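Local coordinates for kelch domain-containing protein (Colletotrichum graminicola M1.001, PDB 5C92), which probably oxidises alcohols at a copper site, as expected of a kelch-propeller copper radical oxidase related to galactose oxidase, at residues A[169-174]-A[241-246]; A[198-203]-A[210-215]; A[330-335]-A[362-367]. All coordinates share one frame; numbering follows the deposited sequence.

Following the chain from the N terminus, contact 1 closes a long loop: residues 169-174, ahead of the blade 181-214, meet residues 241-246, inside the next blade. Contact 2 nests within that loop as the outer hairpin of the first of these blades, and its nearest atoms stay about 7 Å from contact 1. Contact 3 follows in series, linking the loop before strand 336-340 to strand 364-369 of a later blade, which strand 5-11 completes. Contacts 1 and 3 converge beside the copper ion, where Tyr-245 OH and Tyr-334 OH lie 2.9 Å apart, a probable hydrogen bond. Contact 2 lies across the chain's centre from contact 3.

Contact 1 of 3, residues A[169-174]-A[241-246]; sequences MQRGMF and GGKGYT
Beside the copper site of the propeller, a loop connecting two blades meets a loop within the following blade 225-270, and Phe-174 packs on Tyr-245. The pair is T-shaped: the ring planes stand at 81° and the centroids lie 5.5 Å apart. Phe-174 presents its edge to the face of Tyr-245, and Phe-174 CD2 comes 3.7 Å from Tyr-245 CE2 near the tyrosine rim. Phe-174 CG is anti to its carbonyl carbon (chi1 -47°), which carries the ring to this side. Tyr-245 CB also rests against Met-173 CB. Beyond the contact, Phe-174 makes a second edge-to-face pair with Tyr-120, a copper ligand.

No direct hydrogen bond joins the backbones; two waters do. One donates to Arg-171 O (2.7 Å) and to Met-173 O, and accepts from Tyr-245 N (3.0 Å). The other accepts from Met-173 N and Thr-246 N. Beside the first water, Gly-172 CA approaches Gly-244 CA to 4.4 Å.

Arg-171 and Lys-243 run side by side in the same direction, and Lys-243 NZ sits over the guanidinium face. The two charges should repel, so this pairing is probably tolerated through exposure to solvent and contact of the aliphatic stem, Lys-243 CD lying 3.9 Å from Arg-171 NE. Cohesion probably rests on the aromatic packing and water bridges, which, with the hydroxyl's bonds to His-178 and Tyr-334, probably help hold Tyr-245 beside the site.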
loop_
_atom_site.group_PDB
_atom_site.type_symbol
_atom_site.label_atom_id
_atom_site.label_comp_id
_atom_site.label_asym_id
_atom_site.label_seq_id
_atom_site.Cartn_x
_atom_site.Cartn_y
_atom_site.Cartn_z
ATOM N N MET A 169 10.437 8.034 -16.651
ATOM C CA MET A 169 11.520 8.890 -16.188
ATOM C C MET A 169 12.727 8.954 -17.187
ATOM O O MET A 169 12.857 8.149 -18.110
ATOM C CB MET A 169 12.087 8.517 -14.801
ATOM C CG MET A 169 11.343 7.604 -13.870
ATOM S SD MET A 169 11.983 7.805 -12.193
ATOM C CE MET A 169 13.723 7.562 -12.370
ATOM N N GLN A 170 13.663 9.847 -16.907
ATOM C CA GLN A 170 14.784 10.059 -17.805
ATOM C C GLN A 170 15.875 8.999 -17.758
ATOM O O GLN A 170 16.391 8.659 -18.784
ATOM C CB GLN A 170 15.448 11.385 -17.510
ATOM C CG GLN A 170 16.475 11.740 -18.587
ATOM C CD GLN A 170 16.942 13.174 -18.449
ATOM O OE1 GLN A 170 17.088 13.698 -17.330
ATOM N NE2 GLN A 170 17.124 13.837 -19.584
ATOM N N ARG A 171 16.251 8.540 -16.567
ATOM C CA ARG A 171 17.406 7.670 -16.349
ATOM C C ARG A 171 16.995 6.299 -15.735
ATOM O O ARG A 171 15.960 6.161 -15.019
ATOM C CB ARG A 171 18.363 8.297 -15.327
ATOM C CG ARG A 171 18.842 9.687 -15.689
ATOM C CD ARG A 171 19.795 10.208 -14.652
ATOM N NE ARG A 171 20.205 11.590 -14.925
ATOM C CZ ARG A 171 21.467 12.008 -15.040
ATOM N NH1 ARG A 171 22.499 11.168 -14.950
ATOM N NH2 ARG A 171 21.703 13.294 -15.247
ATOM N N GLY A 172 17.915 5.366 -15.870
ATOM C CA GLY A 172 17.961 4.163 -15.073
ATOM C C GLY A 172 17.061 3.076 -15.604
ATOM O O GLY A 172 16.295 3.266 -16.554
ATOM N N MET A 173 17.139 1.935 -14.942
ATOM C CA MET A 173 16.327 0.776 -15.301
ATOM C C MET A 173 14.839 1.034 -15.087
ATOM O O MET A 173 14.419 1.733 -14.145
ATOM C CB MET A 173 16.706 -0.412 -14.434
ATOM C CG MET A 173 18.139 -0.875 -14.555
ATOM S SD MET A 173 18.561 -2.092 -13.292
ATOM C CE MET A 173 17.594 -3.381 -13.980
ATOM N N PHE A 174 14.050 0.363 -15.900
ATOM C CA PHE A 174 12.603 0.284 -15.714
ATOM C C PHE A 174 11.993 1.673 -15.444
ATOM O O PHE A 174 11.179 1.830 -14.538
ATOM C CB PHE A 174 12.223 -0.671 -14.565
ATOM C CG PHE A 174 12.927 -1.992 -14.600
ATOM C CD1 PHE A 174 12.879 -2.792 -15.733
ATOM C CD2 PHE A 174 13.589 -2.475 -13.462
ATOM C CE1 PHE A 174 13.513 -4.027 -15.759
ATOM C CE2 PHE A 174 14.210 -3.715 -13.484
ATOM C CZ PHE A 174 14.140 -4.510 -14.631
ATOM N N GLY A 241 13.371 8.267 -2.651
ATOM C CA GLY A 241 13.663 7.856 -4.006
ATOM C C GLY A 241 14.936 8.420 -4.623
ATOM O O GLY A 241 15.665 9.224 -4.007
ATOM N N GLY A 242 15.250 7.947 -5.827
ATOM C CA GLY A 242 16.489 8.337 -6.493
ATOM C C GLY A 242 16.272 8.594 -7.951
ATOM O O GLY A 242 15.234 8.229 -8.482
ATOM N N LYS A 243 17.269 9.227 -8.588
ATOM C CA LYS A 243 17.208 9.669 -10.014
ATOM C C LYS A 243 17.120 8.498 -10.947
ATOM O O LYS A 243 16.820 8.640 -12.129
ATOM C CB LYS A 243 18.511 10.386 -10.390
ATOM C CG LYS A 243 18.513 11.873 -10.330
ATOM C CD LYS A 243 19.626 12.434 -11.212
ATOM C CE LYS A 243 21.000 11.868 -10.900
ATOM N NZ LYS A 243 22.046 12.819 -11.403
ATOM N N GLY A 244 17.618 7.361 -10.482
ATOM C CA GLY A 244 17.428 6.126 -11.197
ATOM C C GLY A 244 17.074 4.976 -10.273
ATOM O O GLY A 244 17.225 5.082 -9.076
ATOM N N TYR A 245 16.664 3.869 -10.874
ATOM C CA TYR A 245 16.386 2.611 -10.130
ATOM C C TYR A 245 17.532 2.206 -9.245
ATOM O O TYR A 245 17.333 1.856 -8.077
ATOM C CB TYR A 245 16.036 1.465 -11.090
ATOM C CG TYR A 245 15.067 0.445 -10.501
ATOM C CD1 TYR A 245 15.477 -0.474 -9.519
ATOM C CD2 TYR A 245 13.752 0.399 -10.916
ATOM C CE1 TYR A 245 14.577 -1.391 -8.961
ATOM C CE2 TYR A 245 12.861 -0.520 -10.377
ATOM C CZ TYR A 245 13.274 -1.402 -9.394
ATOM O OH TYR A 245 12.363 -2.309 -8.904
ATOM N N THR A 246 18.738 2.204 -9.831
ATOM C CA THR A 246 19.965 2.020 -9.094
ATOM C C THR A 246 21.010 3.052 -9.497
ATOM O O THR A 246 20.846 3.744 -10.509
ATOM C CB THR A 246 20.560 0.638 -9.400
ATOM O OG1 THR A 246 20.776 0.515 -10.812
ATOM C CG2 THR A 246 19.610 -0.453 -8.889
HETATM O O HOH W 1 14.989 4.304 -13.284
HETATM O O HOH W 2 19.281 1.953 -12.838
#

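Contact 2 of 3, residues A[198-203]-A[210-215]. With NAG (2-acetamido-2-deoxy-beta-D-glucopyranose), chain C.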
loop_
_atom_site.group_PDB
_atom_site.type_symbol
_atom_site.label_atom_id
_atom_site.label_comp_id
_atom_site.label_asym_id
_atom_site.label_seq_id
_atom_site.Cartn_x
_atom_site.Cartn_y
_atom_site.Cartn_z
ATOM N N MET A 198 4.157 14.942 -13.082
ATOM C CA MET A 198 2.925 14.246 -12.694
ATOM C C MET A 198 1.885 14.387 -13.780
ATOM O O MET A 198 1.919 15.359 -14.526
ATOM C CB MET A 198 2.393 14.860 -11.396
ATOM C CG MET A 198 3.458 14.903 -10.335
ATOM S SD MET A 198 2.885 15.398 -8.698
ATOM C CE MET A 198 2.373 17.096 -9.013
ATOM N N ASN A 199 1.003 13.404 -13.899
ATOM C CA ASN A 199 0.042 13.303 -14.998
ATOM C C ASN A 199 -1.281 12.714 -14.500
ATOM O O ASN A 199 -1.316 11.823 -13.632
ATOM C CB ASN A 199 0.562 12.442 -16.163
ATOM C CG ASN A 199 1.766 13.052 -16.882
ATOM O OD1 ASN A 199 1.633 13.881 -17.783
ATOM N ND2 ASN A 199 2.942 12.639 -16.488
ATOM N N TRP A 200 -2.377 13.279 -14.988
ATOM C CA TRP A 200 -3.703 12.740 -14.759
ATOM C C TRP A 200 -4.008 11.773 -15.848
ATOM O O TRP A 200 -3.675 11.989 -17.015
ATOM C CB TRP A 200 -4.767 13.821 -14.766
ATOM C CG TRP A 200 -4.754 14.665 -13.553
ATOM C CD1 TRP A 200 -4.342 15.943 -13.472
ATOM C CD2 TRP A 200 -5.336 14.348 -12.297
ATOM N NE1 TRP A 200 -4.571 16.424 -12.243
ATOM C CE2 TRP A 200 -5.170 15.457 -11.486
ATOM C CE3 TRP A 200 -5.946 13.201 -11.769
ATOM C CZ2 TRP A 200 -5.598 15.483 -10.157
ATOM C CZ3 TRP A 200 -6.405 13.227 -10.488
ATOM C CH2 TRP A 200 -6.203 14.343 -9.670
ATOM N N TYR A 201 -4.620 10.679 -15.460
ATOM C CA TYR A 201 -5.164 9.754 -16.419
ATOM C C TYR A 201 -6.670 9.607 -16.148
ATOM O O TYR A 201 -7.132 9.708 -14.988
ATOM C CB TYR A 201 -4.494 8.397 -16.309
ATOM C CG TYR A 201 -3.122 8.352 -16.827
ATOM C CD1 TYR A 201 -2.876 8.050 -18.163
ATOM C CD2 TYR A 201 -2.026 8.602 -15.990
ATOM C CE1 TYR A 201 -1.585 8.006 -18.660
ATOM C CE2 TYR A 201 -0.724 8.575 -16.501
ATOM C CZ TYR A 201 -0.502 8.249 -17.822
ATOM O OH TYR A 201 0.814 8.172 -18.338
ATOM N N ASP A 202 -7.427 9.402 -17.226
ATOM C CA ASP A 202 -8.898 9.201 -17.160
ATOM C C ASP A 202 -9.147 7.793 -17.677
ATOM O O ASP A 202 -8.665 7.393 -18.777
ATOM C CB ASP A 202 -9.611 10.284 -17.973
ATOM C CG ASP A 202 -11.115 10.112 -18.012
ATOM O OD1 ASP A 202 -11.677 9.121 -17.481
ATOM O OD2 ASP A 202 -11.742 11.013 -18.600
ATOM N N THR A 203 -9.659 6.943 -16.786
ATOM C CA THR A 203 -9.768 5.525 -17.141
ATOM C C THR A 203 -11.071 5.175 -17.843
ATOM O O THR A 203 -11.183 4.045 -18.293
ATOM C CB THR A 203 -9.588 4.581 -15.929
ATOM O OG1 THR A 203 -10.567 4.907 -14.934
ATOM C CG2 THR A 203 -8.162 4.755 -15.364
ATOM N N THR A 210 -3.518 14.104 -19.135
ATOM C CA THR A 210 -3.072 15.478 -19.240
ATOM C C THR A 210 -2.104 15.801 -18.098
ATOM O O THR A 210 -2.202 15.209 -17.019
ATOM C CB THR A 210 -4.296 16.424 -19.252
ATOM O OG1 THR A 210 -3.896 17.741 -19.614
ATOM C CG2 THR A 210 -4.985 16.487 -17.942
ATOM N N PRO A 211 -1.174 16.745 -18.323
ATOM C CA PRO A 211 -0.228 17.029 -17.263
ATOM C C PRO A 211 -0.863 17.440 -15.966
ATOM O O PRO A 211 -1.918 18.031 -15.965
ATOM C CB PRO A 211 0.634 18.148 -17.866
ATOM C CG PRO A 211 0.721 17.757 -19.306
ATOM C CD PRO A 211 -0.676 17.246 -19.624
ATOM N N ALA A 212 -0.256 17.074 -14.846
ATOM C CA ALA A 212 -0.736 17.559 -13.565
ATOM C C ALA A 212 0.229 18.527 -12.911
ATOM O O ALA A 212 -0.021 19.005 -11.810
ATOM C CB ALA A 212 -0.997 16.384 -12.635
ATOM N N GLY A 213 1.356 18.773 -13.562
ATOM C CA GLY A 213 2.343 19.679 -13.034
ATOM C C GLY A 213 3.562 18.902 -12.574
ATOM O O GLY A 213 3.577 17.671 -12.588
ATOM N N LEU A 214 4.606 19.651 -12.270
ATOM C CA LEU A 214 5.826 19.108 -11.689
ATOM C C LEU A 214 5.616 18.898 -10.216
ATOM O O LEU A 214 4.921 19.683 -9.561
ATOM C CB LEU A 214 7.014 20.056 -11.886
ATOM C CG LEU A 214 7.500 20.239 -13.329
ATOM C CD1 LEU A 214 8.450 21.426 -13.343
ATOM C CD2 LEU A 214 8.203 19.019 -13.932
ATOM N N ARG A 215 6.375 17.963 -9.646
ATOM C CA ARG A 215 6.349 17.786 -8.216
ATOM C C ARG A 215 7.312 18.793 -7.583
ATOM O O ARG A 215 8.402 18.438 -7.059
ATOM C CB ARG A 215 6.644 16.299 -7.833
ATOM C CG ARG A 215 6.449 15.995 -6.357
ATOM C CD ARG A 215 6.538 14.483 -6.021
ATOM N NE ARG A 215 7.805 13.940 -6.471
ATOM C CZ ARG A 215 8.022 13.355 -7.638
ATOM N NH1 ARG A 215 7.032 13.016 -8.420
ATOM N NH2 ARG A 215 9.273 13.044 -7.994
HETATM C C1 NAG C . -16.258 12.626 -15.748
HETATM C C2 NAG C . -16.955 13.984 -15.739
HETATM C C3 NAG C . -17.430 14.330 -17.160
HETATM C C4 NAG C . -16.492 13.913 -18.298
HETATM C C5 NAG C . -15.765 12.601 -18.081
HETATM C C6 NAG C . -14.626 12.477 -19.093
HETATM C C7 NAG C . -18.219 14.690 -13.707
HETATM C C8 NAG C . -19.411 14.417 -12.825
HETATM N N2 NAG C . -18.060 13.895 -14.775
HETATM O O3 NAG C . -17.549 15.744 -17.276
HETATM O O4 NAG C . -17.205 13.763 -19.524
HETATM O O5 NAG C . -15.249 12.581 -16.752
HETATM O O6 NAG C . -14.425 11.110 -19.454
HETATM O O7 NAG C . -17.459 15.605 -13.446
HETATM O O HOH W 3 3.409 17.209 -15.791
#
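Met-198 and Trp-200 carry the backbone pairing with 210-215. Around the hydrogen-bonded pair Trp-200 and Thr-210, Trp-200 N gives a bond to Thr-210 O (2.8 Å, 160° at the hydrogen), and Thr-210 N returns a longer one to Trp-200 O (3.0 Å). Further along, Met-198 O accepts from Ala-212 N at 2.8 Å, with the donor 44° out of the carbonyl plane, while Met-198 N gives its hydrogen to Gly-213 O. A water also donates to Met-198 O, so two donors grip this oxygen.

Apolar contact centres on Ala-212 CB, which touches Trp-200 CD1 at 3.5 Å and Met-198 CB at 3.9 Å. The Met-198 chain, turned at its last torsion (chi3 -65°), crosses Arg-215 at about a right angle, with SD 4.0 Å from Arg-215 CB. Trp-200 NE1 is itself bonded to Gln-264 O, outside the hairpin.

One polar contact reaches a sugar: NAG O6 donates to Asp-202 OD2 at 2.8 Å, and Lys-204 bonds both partners.

Because Ala-212 and Gly-213 both face Met-198, the pairing contains a classic beta bulge. It lies in the antiparallel hairpin of strands 197-202 and 208-214, the outer half of a four-stranded propeller blade.

Contact 3 of 3, residues A[330-335]-A[362-367]; sequences VPRNYH and HFDGQF. With CU1 (copper (I) ion), chain D.
Arg-332 and Asp-364 form a salt bridge between the two segments. Arg-332 NH2 donates to Asp-364 OD2 at 3.1 Å, and a weak bond from NH1 to OD1 (3.3 Å) accompanies it. The carboxylate lies at the edge of the guanidinium, but the two planes are turned 50° apart, and NH2 meets OD2 from above the carboxylate plane; this is a twisted pairing, not a coplanar fork. A bend at chi2 (-64°) brings the arginine round to it. NH1 also donates to Gly-350 O, which fixes the guanidinium against the strand neighbouring 364-369.

Apolar packing is a CH-pi contact. Val-330 CG1 stands over the face of the His-362 ring, 3.5 Å from its centroid and 15° off the normal, the two side chains coming from opposite directions. The ring is held by a hydrogen bond between its NE2 and Asp-305 OD2, while Pro-331 O lies obliquely to it, 3.6 Å from CD2. His-362 CB meanwhile touches Arg-332 NH1 at the guanidinium edge.

Metal bonding occupies the far end of 330-335. His-335 NE2 binds copper at 2.2 Å, alongside His-423 NE2 and Tyr-120 OH, and its ND1 is hydrogen-bonded to Gly-352 O. Tyr-334 OH, bonded to Tyr-245 OH and Tyr-120 OH, lies 2.8 Å from the copper, too long to be counted as a ligand here; its place just before His-335 is consistent with the axial tyrosine of galactose oxidase.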
loop_
_atom_site.group_PDB
_atom_site.type_symbol
_atom_site.label_atom_id
_atom_site.label_comp_id
_atom_site.label_asym_id
_atom_site.label_seq_id
_atom_site.Cartn_x
_atom_site.Cartn_y
_atom_site.Cartn_z
ATOM N N VAL A 330 18.215 -5.413 11.218
ATOM C CA VAL A 330 18.389 -5.982 9.876
ATOM C C VAL A 330 18.076 -4.911 8.836
ATOM O O VAL A 330 17.048 -4.320 8.929
ATOM C CB VAL A 330 17.431 -7.190 9.720
ATOM C CG1 VAL A 330 17.456 -7.755 8.295
ATOM C CG2 VAL A 330 17.824 -8.284 10.724
ATOM N N PRO A 331 18.849 -4.816 7.737
ATOM C CA PRO A 331 18.473 -3.871 6.669
ATOM C C PRO A 331 17.142 -4.250 6.027
ATOM O O PRO A 331 16.883 -5.431 5.813
ATOM C CB PRO A 331 19.605 -4.030 5.628
ATOM C CG PRO A 331 20.778 -4.493 6.455
ATOM C CD PRO A 331 20.133 -5.465 7.443
ATOM N N ARG A 332 16.408 -3.253 5.557
ATOM C CA ARG A 332 15.146 -3.465 4.913
ATOM C C ARG A 332 15.232 -2.656 3.654
ATOM O O ARG A 332 14.705 -1.513 3.553
ATOM C CB ARG A 332 13.960 -3.048 5.803
ATOM C CG ARG A 332 13.803 -3.781 7.142
ATOM C CD ARG A 332 13.507 -5.270 6.963
ATOM N NE ARG A 332 13.461 -5.932 8.261
ATOM C CZ ARG A 332 13.707 -7.232 8.462
ATOM N NH1 ARG A 332 13.973 -8.046 7.424
ATOM N NH2 ARG A 332 13.664 -7.724 9.703
ATOM N N ASN A 333 15.965 -3.227 2.694
ATOM C CA ASN A 333 16.301 -2.495 1.467
ATOM C C ASN A 333 15.417 -3.019 0.295
ATOM O O ASN A 333 14.216 -3.170 0.451
ATOM C CB ASN A 333 17.796 -2.552 1.138
ATOM C CG ASN A 333 18.694 -1.866 2.175
ATOM O OD1 ASN A 333 19.904 -2.094 2.156
ATOM N ND2 ASN A 333 18.154 -1.023 3.025
ATOM N N TYR A 334 16.008 -3.319 -0.853
ATOM C CA TYR A 334 15.239 -3.818 -1.977
ATOM C C TYR A 334 14.457 -5.049 -1.558
ATOM O O TYR A 334 15.024 -5.947 -0.959
ATOM C CB TYR A 334 16.148 -4.223 -3.144
ATOM C CG TYR A 334 15.433 -4.423 -4.434
ATOM C CD1 TYR A 334 14.601 -3.423 -4.953
ATOM C CD2 TYR A 334 15.611 -5.567 -5.192
ATOM C CE1 TYR A 334 13.958 -3.579 -6.168
ATOM C CE2 TYR A 334 14.982 -5.702 -6.456
ATOM C CZ TYR A 334 14.191 -4.690 -6.934
ATOM O OH TYR A 334 13.572 -4.785 -8.142
ATOM N N HIS A 335 13.241 -5.147 -2.060
ATOM C CA HIS A 335 12.305 -6.256 -1.735
ATOM C C HIS A 335 11.801 -6.368 -0.268
ATOM O O HIS A 335 11.359 -7.449 0.158
ATOM C CB HIS A 335 12.942 -7.582 -2.137
ATOM C CG HIS A 335 12.960 -7.823 -3.596
ATOM N ND1 HIS A 335 13.756 -8.785 -4.163
ATOM C CD2 HIS A 335 12.275 -7.245 -4.609
ATOM C CE1 HIS A 335 13.589 -8.772 -5.473
ATOM N NE2 HIS A 335 12.673 -7.874 -5.762
ATOM N N HIS A 362 16.370 -11.932 3.598
ATOM C CA HIS A 362 15.827 -11.725 4.944
ATOM C C HIS A 362 14.419 -12.259 4.964
ATOM O O HIS A 362 13.491 -11.587 4.494
ATOM C CB HIS A 362 15.851 -10.259 5.312
ATOM C CG HIS A 362 17.214 -9.667 5.280
ATOM N ND1 HIS A 362 18.253 -10.170 6.018
ATOM C CD2 HIS A 362 17.733 -8.667 4.529
ATOM C CE1 HIS A 362 19.353 -9.482 5.763
ATOM N NE2 HIS A 362 19.072 -8.601 4.819
ATOM N N PHE A 363 14.263 -13.472 5.523
ATOM C CA PHE A 363 12.965 -14.123 5.687
ATOM C C PHE A 363 12.181 -13.536 6.843
ATOM O O PHE A 363 11.001 -13.834 7.018
ATOM C CB PHE A 363 13.161 -15.647 5.961
ATOM C CG PHE A 363 13.729 -16.407 4.824
ATOM C CD1 PHE A 363 15.088 -16.401 4.575
ATOM C CD2 PHE A 363 12.903 -17.074 3.955
ATOM C CE1 PHE A 363 15.607 -17.066 3.486
ATOM C CE2 PHE A 363 13.411 -17.802 2.918
ATOM C CZ PHE A 363 14.766 -17.803 2.681
ATOM N N ASP A 364 12.817 -12.711 7.649
ATOM C CA ASP A 364 12.249 -12.311 8.889
ATOM C C ASP A 364 11.571 -10.910 8.795
ATOM O O ASP A 364 11.597 -10.235 7.762
ATOM C CB ASP A 364 13.323 -12.361 9.959
ATOM C CG ASP A 364 14.360 -11.253 9.813
ATOM O OD1 ASP A 364 14.821 -11.032 8.669
ATOM O OD2 ASP A 364 14.541 -10.489 10.797
ATOM N N GLY A 365 10.915 -10.564 9.890
ATOM C CA GLY A 365 10.385 -9.260 10.160
ATOM C C GLY A 365 9.828 -9.210 11.553
ATOM O O GLY A 365 10.094 -10.105 12.381
ATOM N N GLN A 366 9.205 -8.081 11.860
ATOM C CA GLN A 366 8.649 -7.795 13.180
ATOM C C GLN A 366 7.532 -6.823 13.011
ATOM O O GLN A 366 7.410 -6.174 11.968
ATOM C CB GLN A 366 9.633 -7.090 14.094
ATOM C CG GLN A 366 11.024 -7.562 14.042
ATOM C CD GLN A 366 11.899 -6.769 14.998
ATOM O OE1 GLN A 366 11.752 -6.809 16.208
ATOM N NE2 GLN A 366 12.827 -6.084 14.434
ATOM N N PHE A 367 6.711 -6.729 14.042
ATOM C CA PHE A 367 5.612 -5.804 14.064
ATOM C C PHE A 367 5.999 -4.673 15.012
ATOM O O PHE A 367 6.446 -4.903 16.154
ATOM C CB PHE A 367 4.325 -6.483 14.552
ATOM C CG PHE A 367 3.825 -7.553 13.640
ATOM C CD1 PHE A 367 4.317 -8.847 13.732
ATOM C CD2 PHE A 367 2.964 -7.261 12.638
ATOM C CE1 PHE A 367 3.893 -9.845 12.867
ATOM C CE2 PHE A 367 2.520 -8.270 11.765
ATOM C CZ PHE A 367 3.010 -9.547 11.869
HETATM CU CU CU1 D . 12.075 -7.144 -7.758
#